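Local coordinates for RabGDI protein (Plasmodium falciparum 3D7, PDB 3P1W), which probably binds prenylated Rab GTPases in their GDP-bound form and slows release of the nucleotide, as Rab GDP-dissociation inhibitors do, at residues H20-I25 against Y302-I307; L30-L35 against S431-T436; S36-H41 against L106-V111; I96-N101 against P247-L252; N426-S431 against L447-N452. All coordinates share one frame; numbering follows the deposited sequence.

Contact 1: H20-I25 against Y302-I307; sequences HYDVII and YCDKVI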
# COMPACT_ATOMS: atom_id res chain seq x y z
N HIS A 20 -8.28 3.07 -33.02
CA HIS A 20 -6.91 3.38 -32.59
C HIS A 20 -6.88 4.19 -31.29
O HIS A 20 -7.60 5.17 -31.15
CB HIS A 20 -6.10 4.12 -33.66
CG HIS A 20 -4.66 4.34 -33.27
ND1 HIS A 20 -4.25 5.39 -32.48
CD2 HIS A 20 -3.55 3.61 -33.52
CE1 HIS A 20 -2.95 5.31 -32.28
NE2 HIS A 20 -2.50 4.24 -32.90
N TYR A 21 -6.01 3.77 -30.37
CA TYR A 21 -5.84 4.44 -29.09
C TYR A 21 -4.37 4.75 -28.85
O TYR A 21 -3.49 4.07 -29.35
CB TYR A 21 -6.39 3.56 -27.96
CG TYR A 21 -7.82 3.16 -28.17
CD1 TYR A 21 -8.85 3.99 -27.74
CD2 TYR A 21 -8.16 1.98 -28.83
CE1 TYR A 21 -10.17 3.65 -27.95
CE2 TYR A 21 -9.49 1.64 -29.04
CZ TYR A 21 -10.49 2.48 -28.60
OH TYR A 21 -11.81 2.16 -28.80
N ASP A 22 -4.11 5.78 -28.06
CA ASP A 22 -2.74 6.05 -27.63
C ASP A 22 -2.27 4.90 -26.73
O ASP A 22 -1.19 4.33 -26.94
CB ASP A 22 -2.66 7.38 -26.90
CG ASP A 22 -2.90 8.57 -27.83
OD1 ASP A 22 -2.25 8.61 -28.88
OD2 ASP A 22 -3.75 9.42 -27.50
N VAL A 23 -3.09 4.55 -25.75
CA VAL A 23 -2.76 3.47 -24.81
C VAL A 23 -3.99 2.60 -24.61
O VAL A 23 -5.10 3.11 -24.44
CB VAL A 23 -2.29 4.02 -23.45
CG1 VAL A 23 -1.81 2.88 -22.53
CG2 VAL A 23 -1.17 5.04 -23.64
N ILE A 24 -3.79 1.28 -24.65
CA ILE A 24 -4.81 0.34 -24.18
C ILE A 24 -4.31 -0.23 -22.83
O ILE A 24 -3.15 -0.60 -22.67
CB ILE A 24 -5.10 -0.78 -25.18
CG1 ILE A 24 -5.67 -0.21 -26.49
CG2 ILE A 24 -6.08 -1.83 -24.59
CD1 ILE A 24 -5.87 -1.26 -27.57
N ILE A 25 -5.22 -0.25 -21.87
CA ILE A 25 -4.89 -0.65 -20.51
C ILE A 25 -5.66 -1.92 -20.22
O ILE A 25 -6.86 -1.96 -20.46
CB ILE A 25 -5.22 0.47 -19.47
CG1 ILE A 25 -4.37 1.73 -19.70
CG2 ILE A 25 -4.89 -0.01 -18.05
CD1 ILE A 25 -5.02 2.79 -20.58
N TYR A 302 -6.11 -0.96 -32.42
CA TYR A 302 -4.70 -0.68 -32.56
C TYR A 302 -4.29 0.34 -31.49
O TYR A 302 -5.13 1.07 -30.96
CB TYR A 302 -4.39 -0.24 -34.00
CG TYR A 302 -4.56 -1.39 -34.97
CD1 TYR A 302 -3.53 -2.32 -35.16
CD2 TYR A 302 -5.75 -1.58 -35.66
CE1 TYR A 302 -3.68 -3.39 -36.03
CE2 TYR A 302 -5.91 -2.66 -36.54
CZ TYR A 302 -4.86 -3.55 -36.72
OH TYR A 302 -5.00 -4.62 -37.58
N CYS A 303 -3.01 0.33 -31.12
CA CYS A 303 -2.50 1.22 -30.08
C CYS A 303 -0.99 1.39 -30.19
O CYS A 303 -0.31 0.61 -30.87
CB CYS A 303 -2.87 0.69 -28.69
SG CYS A 303 -2.26 -0.98 -28.37
N ASP A 304 -0.48 2.43 -29.56
CA ASP A 304 0.96 2.72 -29.56
C ASP A 304 1.62 2.15 -28.30
O ASP A 304 2.82 1.84 -28.31
CB ASP A 304 1.20 4.24 -29.63
CG ASP A 304 0.65 4.85 -30.91
OD1 ASP A 304 0.70 4.18 -31.96
OD2 ASP A 304 0.17 5.99 -30.86
N LYS A 305 0.85 2.03 -27.22
CA LYS A 305 1.35 1.46 -25.97
C LYS A 305 0.30 0.65 -25.26
O LYS A 305 -0.90 0.89 -25.42
CB LYS A 305 1.87 2.57 -25.03
CG LYS A 305 2.95 3.48 -25.67
CD LYS A 305 3.44 4.56 -24.72
CE LYS A 305 4.31 5.61 -25.41
NZ LYS A 305 5.45 5.05 -26.21
N VAL A 306 0.76 -0.26 -24.40
CA VAL A 306 -0.13 -1.00 -23.54
C VAL A 306 0.38 -0.88 -22.09
O VAL A 306 1.59 -0.87 -21.86
CB VAL A 306 -0.18 -2.50 -23.94
CG1 VAL A 306 -0.85 -3.36 -22.86
CG2 VAL A 306 -0.90 -2.69 -25.26
N ILE A 307 -0.55 -0.77 -21.14
CA ILE A 307 -0.22 -0.92 -19.70
C ILE A 307 -1.05 -2.07 -19.22
O ILE A 307 -2.25 -2.11 -19.49
CB ILE A 307 -0.55 0.35 -18.89
CG1 ILE A 307 0.28 1.53 -19.37
CG2 ILE A 307 -0.30 0.11 -17.37
CD1 ILE A 307 -0.34 2.90 -18.95
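H20-I25 and Y302-I307 run parallel, with the axes of 23-25 and 305-307 4.7 Å apart. They are neighbouring strands of the Rossmann-like sheet of the GDI fold. The pairing has two parts, because both chains turn a corner, at D22 and D304. Before it, Y21 N bonds to Y302 O. After it, K305 N bonds to D22 O, I24 N to K305 O and I307 N to I24 O at 3.0 Å.

V23, I25 and I307 share one face of the sheet. V23 CG1 meets I307 CD1 at 3.9 Å, and L35 and L39 of helix 30-41 cover I307. On the other face I24 packs its CG1 on C303 CB at 3.7 Å. D22 OD1 is 4.1 Å from D304 OD2, two like charges. D22 OD2 is bonded to K45 N. With CG anti to the backbone N (chi1 -175°), the H20 ring is turned towards D304. H20 NE2 makes a weak bond of 3.3 Å to D304 OD1, which lies at the ring edge, in plane.

Contact 2: L30-L35 against S431-T436; sequences LKECIL and SSYDAT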
# COMPACT_ATOMS: atom_id res chain seq x y z
N LEU A 30 -5.84 -1.15 -9.09
CA LEU A 30 -5.67 0.23 -8.69
C LEU A 30 -4.63 0.96 -9.52
O LEU A 30 -4.89 2.06 -10.02
CB LEU A 30 -5.34 0.31 -7.18
CG LEU A 30 -6.49 -0.09 -6.25
CD1 LEU A 30 -5.97 -0.11 -4.80
CD2 LEU A 30 -7.69 0.84 -6.42
N LYS A 31 -3.46 0.35 -9.72
CA LYS A 31 -2.42 1.01 -10.51
C LYS A 31 -2.89 1.34 -11.95
O LYS A 31 -2.66 2.45 -12.45
CB LYS A 31 -1.17 0.15 -10.60
CG LYS A 31 -0.38 -0.02 -9.27
CD LYS A 31 0.69 -1.09 -9.48
CE LYS A 31 1.51 -1.37 -8.27
NZ LYS A 31 2.66 -2.26 -8.57
N GLU A 32 -3.56 0.38 -12.58
CA GLU A 32 -4.08 0.58 -13.95
C GLU A 32 -5.10 1.73 -14.00
O GLU A 32 -5.09 2.55 -14.93
CB GLU A 32 -4.70 -0.71 -14.47
CG GLU A 32 -3.68 -1.70 -15.07
CD GLU A 32 -2.85 -2.46 -14.02
OE1 GLU A 32 -3.33 -2.63 -12.88
OE2 GLU A 32 -1.72 -2.89 -14.34
N CYS A 33 -6.00 1.75 -13.02
CA CYS A 33 -7.02 2.80 -12.93
C CYS A 33 -6.39 4.19 -12.75
O CYS A 33 -6.77 5.17 -13.44
CB CYS A 33 -7.96 2.51 -11.80
SG CYS A 33 -9.01 1.10 -12.11
N ILE A 34 -5.42 4.28 -11.84
CA ILE A 34 -4.72 5.55 -11.58
C ILE A 34 -3.97 6.05 -12.82
O ILE A 34 -4.07 7.25 -13.19
CB ILE A 34 -3.74 5.40 -10.35
CG1 ILE A 34 -4.54 5.11 -9.08
CG2 ILE A 34 -2.89 6.65 -10.20
CD1 ILE A 34 -3.73 4.51 -7.88
N LEU A 35 -3.25 5.15 -13.48
CA LEU A 35 -2.54 5.48 -14.71
C LEU A 35 -3.52 5.89 -15.82
O LEU A 35 -3.27 6.84 -16.55
CB LEU A 35 -1.66 4.31 -15.17
CG LEU A 35 -0.34 4.16 -14.41
CD1 LEU A 35 0.24 2.76 -14.55
CD2 LEU A 35 0.66 5.22 -14.82
N SER A 431 4.01 -4.06 -11.50
CA SER A 431 4.44 -5.08 -10.55
C SER A 431 3.28 -5.56 -9.69
O SER A 431 2.26 -4.86 -9.50
CB SER A 431 5.61 -4.55 -9.69
OG SER A 431 5.18 -3.49 -8.85
N SER A 432 3.40 -6.75 -9.14
CA SER A 432 2.39 -7.25 -8.22
C SER A 432 2.41 -6.40 -6.96
O SER A 432 3.46 -5.86 -6.61
CB SER A 432 2.67 -8.69 -7.86
OG SER A 432 2.85 -9.47 -9.03
N TYR A 433 1.26 -6.29 -6.30
CA TYR A 433 1.15 -5.57 -5.02
C TYR A 433 1.93 -6.33 -3.95
O TYR A 433 1.79 -7.54 -3.81
CB TYR A 433 -0.31 -5.35 -4.58
CG TYR A 433 -1.05 -4.51 -5.57
CD1 TYR A 433 -1.02 -3.13 -5.51
CD2 TYR A 433 -1.69 -5.11 -6.65
CE1 TYR A 433 -1.64 -2.37 -6.48
CE2 TYR A 433 -2.31 -4.36 -7.63
CZ TYR A 433 -2.28 -3.00 -7.53
OH TYR A 433 -2.87 -2.26 -8.52
N ASP A 434 2.78 -5.59 -3.23
CA ASP A 434 3.61 -6.18 -2.15
C ASP A 434 2.89 -6.21 -0.80
O ASP A 434 1.74 -5.75 -0.66
CB ASP A 434 4.98 -5.48 -2.10
CG ASP A 434 4.91 -4.07 -1.56
OD1 ASP A 434 3.94 -3.73 -0.84
OD2 ASP A 434 5.84 -3.28 -1.82
N ALA A 435 3.56 -6.79 0.20
CA ALA A 435 2.97 -7.00 1.50
C ALA A 435 2.73 -5.72 2.31
O ALA A 435 2.05 -5.79 3.33
CB ALA A 435 3.87 -7.98 2.33
N THR A 436 3.28 -4.58 1.90
CA THR A 436 3.18 -3.38 2.77
C THR A 436 1.69 -2.99 3.00
O THR A 436 0.86 -3.20 2.14
CB THR A 436 3.96 -2.19 2.22
OG1 THR A 436 3.47 -1.81 0.92
CG2 THR A 436 5.47 -2.53 2.08
O HOH W 1 3.78 -2.85 -6.05
O HOH W 2 -2.43 -3.54 -10.70
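K31 NZ is gripped by S431 O at 2.8 Å, by a water and by the carboxylate of D445. The S431 carbonyl is met from above its plane, at a C=O...N angle of 117°. The water accepts from NZ and donates to S432 O, which ties the amine to a second carbonyl of the loop. With chi2, chi3 and chi4 all near 180°, the lysine is extended beyond CG. The lysine chain and the Y433 side chain pass alongside each other, pointing opposite ways. K31 CE approaches Y433 CE1 to 3.8 Å, and NZ stands over the ring face, 5.0 Å from its centroid, in a cation-pi contact.

The phenol oxygen reaches the start of helix 30-41. There K31 N donates to Y433 OH at 2.9 Å, almost straight at 176°. A second water links Y433 OH to E32 OE1, to which it donates at 2.5 Å. E32 OE2 bonds to T430 OG1. The phenol thus takes an N-H in the first turn of the helix, and the buried amine has several oxygen partners. The D445 charge probably offsets that of the lysine.

Further along the loop, D434 OD1 accepts from T436 N in an Asx turn. The loop joins strand 427-429 to helix 440-454. Helix 30-41 touches helix 257-268 through L30 and C33, and helix 440-454 through K31 and L35.

Contact 3: S36-H41 against L106-V111; sequences SGLLSH and LKKTRV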
# COMPACT_ATOMS: atom_id res chain seq x y z
N SER A 36 -4.66 5.20 -15.92
CA SER A 36 -5.70 5.57 -16.88
C SER A 36 -6.20 6.99 -16.63
O SER A 36 -6.40 7.78 -17.59
CB SER A 36 -6.88 4.58 -16.83
OG SER A 36 -6.49 3.28 -17.22
N GLY A 37 -6.42 7.31 -15.36
CA GLY A 37 -6.82 8.64 -14.91
C GLY A 37 -5.84 9.72 -15.33
O GLY A 37 -6.24 10.73 -15.92
N LEU A 38 -4.56 9.48 -15.06
CA LEU A 38 -3.49 10.39 -15.49
C LEU A 38 -3.40 10.55 -17.01
O LEU A 38 -3.19 11.68 -17.51
CB LEU A 38 -2.14 9.89 -14.96
CG LEU A 38 -1.95 10.02 -13.44
CD1 LEU A 38 -0.72 9.25 -13.02
CD2 LEU A 38 -1.84 11.50 -13.06
N LEU A 39 -3.53 9.45 -17.75
CA LEU A 39 -3.52 9.52 -19.23
C LEU A 39 -4.69 10.34 -19.76
O LEU A 39 -4.52 11.21 -20.63
CB LEU A 39 -3.54 8.11 -19.84
CG LEU A 39 -2.24 7.32 -19.64
CD1 LEU A 39 -2.41 5.79 -19.86
CD2 LEU A 39 -1.15 7.89 -20.50
N SER A 40 -5.89 10.06 -19.25
CA SER A 40 -7.09 10.79 -19.63
C SER A 40 -6.98 12.27 -19.24
O SER A 40 -7.41 13.16 -19.98
CB SER A 40 -8.33 10.13 -18.99
OG SER A 40 -9.52 10.87 -19.24
N HIS A 41 -6.40 12.54 -18.07
CA HIS A 41 -6.20 13.93 -17.63
C HIS A 41 -5.28 14.71 -18.57
O HIS A 41 -5.53 15.89 -18.87
CB HIS A 41 -5.67 13.97 -16.20
CG HIS A 41 -5.41 15.36 -15.70
ND1 HIS A 41 -4.15 15.92 -15.66
CD2 HIS A 41 -6.26 16.29 -15.20
CE1 HIS A 41 -4.23 17.14 -15.17
NE2 HIS A 41 -5.49 17.39 -14.87
N LEU A 106 -4.52 11.96 -6.93
CA LEU A 106 -5.98 12.02 -6.86
C LEU A 106 -6.47 13.46 -6.92
O LEU A 106 -7.55 13.71 -7.43
CB LEU A 106 -6.50 11.34 -5.59
CG LEU A 106 -6.32 9.83 -5.52
CD1 LEU A 106 -6.50 9.32 -4.11
CD2 LEU A 106 -7.26 9.11 -6.46
N LYS A 107 -5.69 14.40 -6.37
CA LYS A 107 -6.03 15.82 -6.46
C LYS A 107 -5.95 16.28 -7.91
O LYS A 107 -6.92 16.84 -8.45
CB LYS A 107 -5.08 16.69 -5.61
CG LYS A 107 -5.10 16.38 -4.11
CD LYS A 107 -5.83 17.42 -3.29
CE LYS A 107 -5.69 17.17 -1.80
NZ LYS A 107 -6.50 18.18 -1.03
N LYS A 108 -4.80 16.05 -8.53
CA LYS A 108 -4.57 16.45 -9.92
C LYS A 108 -5.65 15.95 -10.88
O LYS A 108 -6.14 16.71 -11.72
CB LYS A 108 -3.20 15.95 -10.38
CG LYS A 108 -2.94 16.15 -11.88
CD LYS A 108 -1.59 15.57 -12.29
CE LYS A 108 -0.43 16.45 -11.83
NZ LYS A 108 -0.42 17.74 -12.55
N THR A 109 -6.00 14.67 -10.76
CA THR A 109 -6.98 14.04 -11.67
C THR A 109 -8.43 14.35 -11.27
O THR A 109 -9.36 13.95 -11.98
CB THR A 109 -6.77 12.50 -11.74
OG1 THR A 109 -7.01 11.91 -10.45
CG2 THR A 109 -5.35 12.17 -12.20
N ARG A 110 -8.61 15.01 -10.13
CA ARG A 110 -9.92 15.41 -9.62
C ARG A 110 -10.82 14.21 -9.36
O ARG A 110 -12.03 14.26 -9.58
CB ARG A 110 -10.59 16.41 -10.58
CG ARG A 110 -9.67 17.52 -11.06
N VAL A 111 -10.21 13.13 -8.89
CA VAL A 111 -10.96 11.95 -8.49
C VAL A 111 -11.23 11.96 -6.97
O VAL A 111 -12.16 11.31 -6.52
CB VAL A 111 -10.22 10.66 -8.96
CG1 VAL A 111 -10.63 9.45 -8.16
CG2 VAL A 111 -10.50 10.46 -10.44
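G37 meets T109 backbone to methyl, with G37 C 4.0 Å from T109 CG2. Having no side chain, the glycine presents bare backbone to this methyl. L38 comes next. Its CD2 touches T109 CG2 at 3.7 Å and K108 CD at 4.1 Å, and its side chain crosses that of the lysine at about a right angle. T109 turns CG2 to helix 30-41, while OG1 takes the place between its own backbone N and carbonyl carbon (chi1 64°) and bonds to I105 O, one turn back.

One turn after G37, H41 carries the imidazole to the end of helix 101-108. CG anti to the backbone N (chi1 179°) turns the ring out towards K108. K108 CG lies over one ring face, 4.1 Å from the centroid and 29° off the normal, a CH-pi contact. The nearest ring atom to that methylene is CE1, at 3.7 Å. H41 NE2 is 3.3 Å from K108 O, but the angle is too poor for a hydrogen bond. The lysine chain bends at chi3 and chi4, and its NZ bonds to Y42 OH.

R110, with positive phi, follows the last turn in a Schellman motif, in which R110 N bonds to K107 O and V111 N to L106 O. The two helices are joined here by methyl, methylene and ring-face packing, and the polar ends of K108 and T109 are satisfied elsewhere.

Contact 4: I96-N101 against P247-L252; sequences ILVGGN and PFIYPL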
# COMPACT_ATOMS: atom_id res chain seq x y z
N ILE A 96 -3.27 5.07 2.99
CA ILE A 96 -2.66 6.11 2.15
C ILE A 96 -2.11 7.24 3.01
O ILE A 96 -2.83 7.82 3.84
CB ILE A 96 -3.74 6.60 1.18
CG1 ILE A 96 -4.13 5.46 0.24
CG2 ILE A 96 -3.29 7.85 0.39
CD1 ILE A 96 -5.52 5.63 -0.36
N LEU A 97 -0.83 7.55 2.85
CA LEU A 97 -0.18 8.61 3.61
C LEU A 97 -0.71 9.97 3.14
O LEU A 97 -0.67 10.29 1.94
CB LEU A 97 1.34 8.52 3.44
CG LEU A 97 2.21 9.44 4.32
CD1 LEU A 97 2.14 9.07 5.82
CD2 LEU A 97 3.68 9.43 3.85
N VAL A 98 -1.23 10.76 4.08
CA VAL A 98 -1.83 12.08 3.77
C VAL A 98 -0.90 12.93 2.91
O VAL A 98 -1.35 13.55 1.95
CB VAL A 98 -2.22 12.83 5.04
CG1 VAL A 98 -2.62 14.31 4.73
CG2 VAL A 98 -3.36 12.11 5.71
N GLY A 99 0.39 12.92 3.20
CA GLY A 99 1.37 13.74 2.46
C GLY A 99 2.06 13.05 1.29
O GLY A 99 2.97 13.62 0.68
N GLY A 100 1.64 11.83 0.97
CA GLY A 100 2.27 11.09 -0.11
C GLY A 100 1.74 11.50 -1.48
O GLY A 100 0.86 12.36 -1.60
N ASN A 101 2.26 10.82 -2.49
CA ASN A 101 1.98 11.12 -3.89
C ASN A 101 0.64 10.64 -4.43
O ASN A 101 0.11 11.27 -5.35
CB ASN A 101 3.13 10.61 -4.75
CG ASN A 101 4.42 11.36 -4.49
OD1 ASN A 101 4.39 12.54 -4.15
ND2 ASN A 101 5.55 10.70 -4.63
N PRO A 247 -1.21 9.71 10.38
CA PRO A 247 -0.97 10.33 9.08
C PRO A 247 -1.55 9.55 7.90
O PRO A 247 -1.20 9.82 6.75
CB PRO A 247 0.57 10.37 9.00
CG PRO A 247 0.99 9.19 9.77
CD PRO A 247 -0.06 8.92 10.83
N PHE A 248 -2.44 8.60 8.16
CA PHE A 248 -3.01 7.74 7.10
C PHE A 248 -4.51 7.91 6.97
O PHE A 248 -5.22 8.09 7.97
CB PHE A 248 -2.71 6.25 7.36
CG PHE A 248 -1.25 5.94 7.42
CD1 PHE A 248 -0.53 5.72 6.26
CD2 PHE A 248 -0.60 5.89 8.64
CE1 PHE A 248 0.85 5.48 6.33
CE2 PHE A 248 0.77 5.63 8.71
CZ PHE A 248 1.48 5.41 7.56
N ILE A 249 -4.98 7.81 5.72
CA ILE A 249 -6.40 7.81 5.39
C ILE A 249 -6.78 6.62 4.55
O ILE A 249 -5.92 5.95 3.95
CB ILE A 249 -6.84 9.11 4.67
CG1 ILE A 249 -6.03 9.35 3.38
CG2 ILE A 249 -6.72 10.29 5.63
CD1 ILE A 249 -6.48 10.62 2.59
N TYR A 250 -8.09 6.38 4.49
CA TYR A 250 -8.66 5.27 3.75
C TYR A 250 -10.09 5.69 3.40
O TYR A 250 -10.74 6.38 4.18
CB TYR A 250 -8.66 4.04 4.65
CG TYR A 250 -9.07 2.70 4.07
CD1 TYR A 250 -8.28 2.01 3.16
CD2 TYR A 250 -10.21 2.05 4.54
CE1 TYR A 250 -8.65 0.76 2.71
CE2 TYR A 250 -10.58 0.81 4.10
CZ TYR A 250 -9.82 0.18 3.18
OH TYR A 250 -10.23 -1.08 2.78
N PRO A 251 -10.55 5.34 2.19
CA PRO A 251 -11.86 5.83 1.79
C PRO A 251 -12.99 5.10 2.46
O PRO A 251 -12.88 3.92 2.74
CB PRO A 251 -11.92 5.54 0.28
CG PRO A 251 -10.59 5.07 -0.12
CD PRO A 251 -9.85 4.64 1.11
N LEU A 252 -14.09 5.82 2.69
CA LEU A 252 -15.31 5.19 3.10
C LEU A 252 -15.68 4.13 2.05
O LEU A 252 -15.68 4.39 0.84
CB LEU A 252 -16.42 6.24 3.24
CG LEU A 252 -17.79 5.81 3.76
CD1 LEU A 252 -17.65 5.22 5.15
CD2 LEU A 252 -18.76 6.99 3.78
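The short strand 96-97 pairs antiparallel with strand 248-251 in the large mixed sheet. I96 and I249 form a hydrogen-bonded pair, with I249 N to I96 O at 2.9 Å and I96 N to I249 O at 3.0 Å. L97 and F248 follow as a non-hydrogen-bonded pair. V98 N then donates to P247 O at 2.8 Å, straight at 179°.

L97 has CG anti to its backbone N (chi1 -172°), and from there chi2 of 67° sets CD1 over one face of the F248 ring. This methyl is 4.3 Å from the ring centroid, in a CH-pi contact. L97 CD1 also touches P247 CB at 3.8 Å. Past the end of the strand, V98 CG2 meets I249 CG2, also at 3.8 Å, the two side chains crossing at about a right angle. I96 CB packs near I249 CG1, and I96 also touches L102 and V103 of helix 101-108. W117 of strand 117-129 touches I96 and I249.

Beyond the pairing, a type I turn runs from L97 to G100, closed by G100 N to L97 O, and passes the chain to helix 101-108. Strand 96-97 is thus the outer partner of strand 248-251, which in turn bonds through F248 and Y250 to strand 117-129 of the same sheet.

Contact 5: N426-S431 against L447-N452; sequences NIFVTS and LQIWEN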
# COMPACT_ATOMS: atom_id res chain seq x y z
N ASN A 426 6.97 -1.54 -25.92
CA ASN A 426 5.91 -0.62 -25.46
C ASN A 426 4.76 -1.30 -24.70
O ASN A 426 3.64 -0.76 -24.64
CB ASN A 426 5.37 0.23 -26.62
CG ASN A 426 6.35 1.30 -27.05
OD1 ASN A 426 6.94 1.95 -26.19
ND2 ASN A 426 6.51 1.49 -28.36
N ILE A 427 5.05 -2.44 -24.08
CA ILE A 427 4.11 -3.10 -23.19
C ILE A 427 4.68 -2.92 -21.78
O ILE A 427 5.70 -3.54 -21.43
CB ILE A 427 3.93 -4.59 -23.51
CG1 ILE A 427 3.40 -4.77 -24.95
CG2 ILE A 427 2.94 -5.24 -22.52
CD1 ILE A 427 3.41 -6.19 -25.41
N PHE A 428 4.04 -2.04 -21.01
CA PHE A 428 4.50 -1.65 -19.67
C PHE A 428 3.69 -2.44 -18.69
O PHE A 428 2.47 -2.31 -18.68
CB PHE A 428 4.27 -0.15 -19.43
CG PHE A 428 5.11 0.73 -20.30
CD1 PHE A 428 6.27 1.31 -19.81
CD2 PHE A 428 4.77 0.94 -21.64
CE1 PHE A 428 7.05 2.11 -20.63
CE2 PHE A 428 5.57 1.74 -22.47
CZ PHE A 428 6.71 2.33 -21.95
N VAL A 429 4.37 -3.25 -17.88
CA VAL A 429 3.72 -4.18 -16.96
C VAL A 429 3.86 -3.68 -15.52
O VAL A 429 4.95 -3.38 -15.07
CB VAL A 429 4.27 -5.62 -17.09
CG1 VAL A 429 3.50 -6.56 -16.21
CG2 VAL A 429 4.17 -6.12 -18.57
N THR A 430 2.73 -3.55 -14.83
CA THR A 430 2.75 -3.19 -13.39
C THR A 430 3.27 -4.37 -12.56
O THR A 430 3.01 -5.53 -12.87
CB THR A 430 1.38 -2.74 -12.89
OG1 THR A 430 0.39 -3.74 -13.14
CG2 THR A 430 0.96 -1.40 -13.52
N SER A 431 4.01 -4.06 -11.50
CA SER A 431 4.44 -5.08 -10.55
C SER A 431 3.28 -5.56 -9.69
O SER A 431 2.26 -4.86 -9.50
CB SER A 431 5.61 -4.55 -9.69
OG SER A 431 5.18 -3.49 -8.85
N LEU A 447 4.37 5.49 -10.79
CA LEU A 447 5.16 6.66 -11.18
C LEU A 447 6.34 6.32 -12.10
O LEU A 447 6.64 7.08 -13.02
CB LEU A 447 5.65 7.43 -9.96
CG LEU A 447 4.53 8.20 -9.26
CD1 LEU A 447 5.07 8.82 -7.98
CD2 LEU A 447 3.92 9.28 -10.18
N GLN A 448 7.00 5.20 -11.83
CA GLN A 448 8.10 4.72 -12.69
C GLN A 448 7.54 4.39 -14.08
O GLN A 448 8.12 4.78 -15.10
CB GLN A 448 8.78 3.49 -12.06
CG GLN A 448 10.14 3.09 -12.67
CD GLN A 448 10.70 1.78 -12.10
OE1 GLN A 448 10.23 0.68 -12.43
NE2 GLN A 448 11.71 1.89 -11.26
N ILE A 449 6.41 3.70 -14.15
CA ILE A 449 5.78 3.42 -15.44
C ILE A 449 5.48 4.74 -16.18
O ILE A 449 5.88 4.90 -17.34
CB ILE A 449 4.51 2.58 -15.29
CG1 ILE A 449 4.90 1.16 -14.85
CG2 ILE A 449 3.70 2.60 -16.60
CD1 ILE A 449 3.71 0.28 -14.45
N TRP A 450 4.84 5.70 -15.50
CA TRP A 450 4.55 7.02 -16.10
C TRP A 450 5.80 7.72 -16.67
O TRP A 450 5.80 8.18 -17.83
CB TRP A 450 3.84 7.95 -15.11
CG TRP A 450 3.49 9.27 -15.74
CD1 TRP A 450 4.25 10.42 -15.76
CD2 TRP A 450 2.31 9.56 -16.48
NE1 TRP A 450 3.60 11.41 -16.47
CE2 TRP A 450 2.40 10.91 -16.92
CE3 TRP A 450 1.17 8.82 -16.82
CZ2 TRP A 450 1.41 11.51 -17.67
CZ3 TRP A 450 0.17 9.44 -17.57
CH2 TRP A 450 0.30 10.76 -17.99
N GLU A 451 6.86 7.80 -15.86
CA GLU A 451 8.12 8.41 -16.29
C GLU A 451 8.63 7.83 -17.62
O GLU A 451 9.13 8.57 -18.48
CB GLU A 451 9.21 8.22 -15.23
CG GLU A 451 10.62 8.73 -15.64
CD GLU A 451 11.66 8.68 -14.51
OE1 GLU A 451 11.47 7.96 -13.51
OE2 GLU A 451 12.70 9.36 -14.62
N ASN A 452 8.51 6.52 -17.76
CA ASN A 452 9.07 5.79 -18.91
C ASN A 452 8.16 5.71 -20.11
O ASN A 452 8.63 5.42 -21.22
CB ASN A 452 9.52 4.40 -18.46
CG ASN A 452 10.77 4.46 -17.61
OD1 ASN A 452 11.83 4.79 -18.11
ND2 ASN A 452 10.64 4.14 -16.34
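F428 packs on I449 and N452, and T430 on I449, joining strand 427-429 to helix 440-454. The helix runs nearly antiparallel to the strand, at 163°, with the short axes 9.5 Å apart.

The carbon contacts centre on I449. Its CG2 lies 4.0 Å from F428 CB. CG1 is anti to the carbonyl carbon (chi1 -69°), and at the end of that branch I449 CD1 lies 3.4 Å from T430 CG2, a tight pair of methyls. The F428 ring reaches one turn on, where CE1 is 4.0 Å from N452 CB.

Two backbone oxygens meet carbon in van der Waals contact. F428 CZ is 3.7 Å from N452 O, and I449 CD1 is 3.9 Å from V429 O.

The polar bonds lie within the helix or lead elsewhere. N452 ND2 donates to Q448 O at 2.9 Å, from above the carbonyl plane. N452 N reaches that oxygen from the opposite face. The T430 hydroxyl is held by helix 30-41.

No hydrogen bond or salt bridge joins the two segments. Carbon packing dominates, though the F428 ring also lies against the N452 carbonyl.

Overall arrangement
Strand 20-26 leads directly into helix 30-41. From these, contact 1 closes a loop at Y302-I307, and contact 2 a longer one at S431-T436. The two loops cross. Contact 3, later on the same helix, closes a shorter loop to the end of helix 101-108. Contact 4 opens before contact 3 has closed, so these two cross, and both lie within the loops of contacts 1 and 2. Contact 5 is local. It opens after contact 1 has closed, crosses contact 2 and shares S431 with it. Contacts 1 and 5 meet in one sheet, where strands 305-308 and 427-429 are neighbours. Helix 30-41 touches that sheet and, through contact 3, helix 101-108. Contact 4 belongs to the other large sheet.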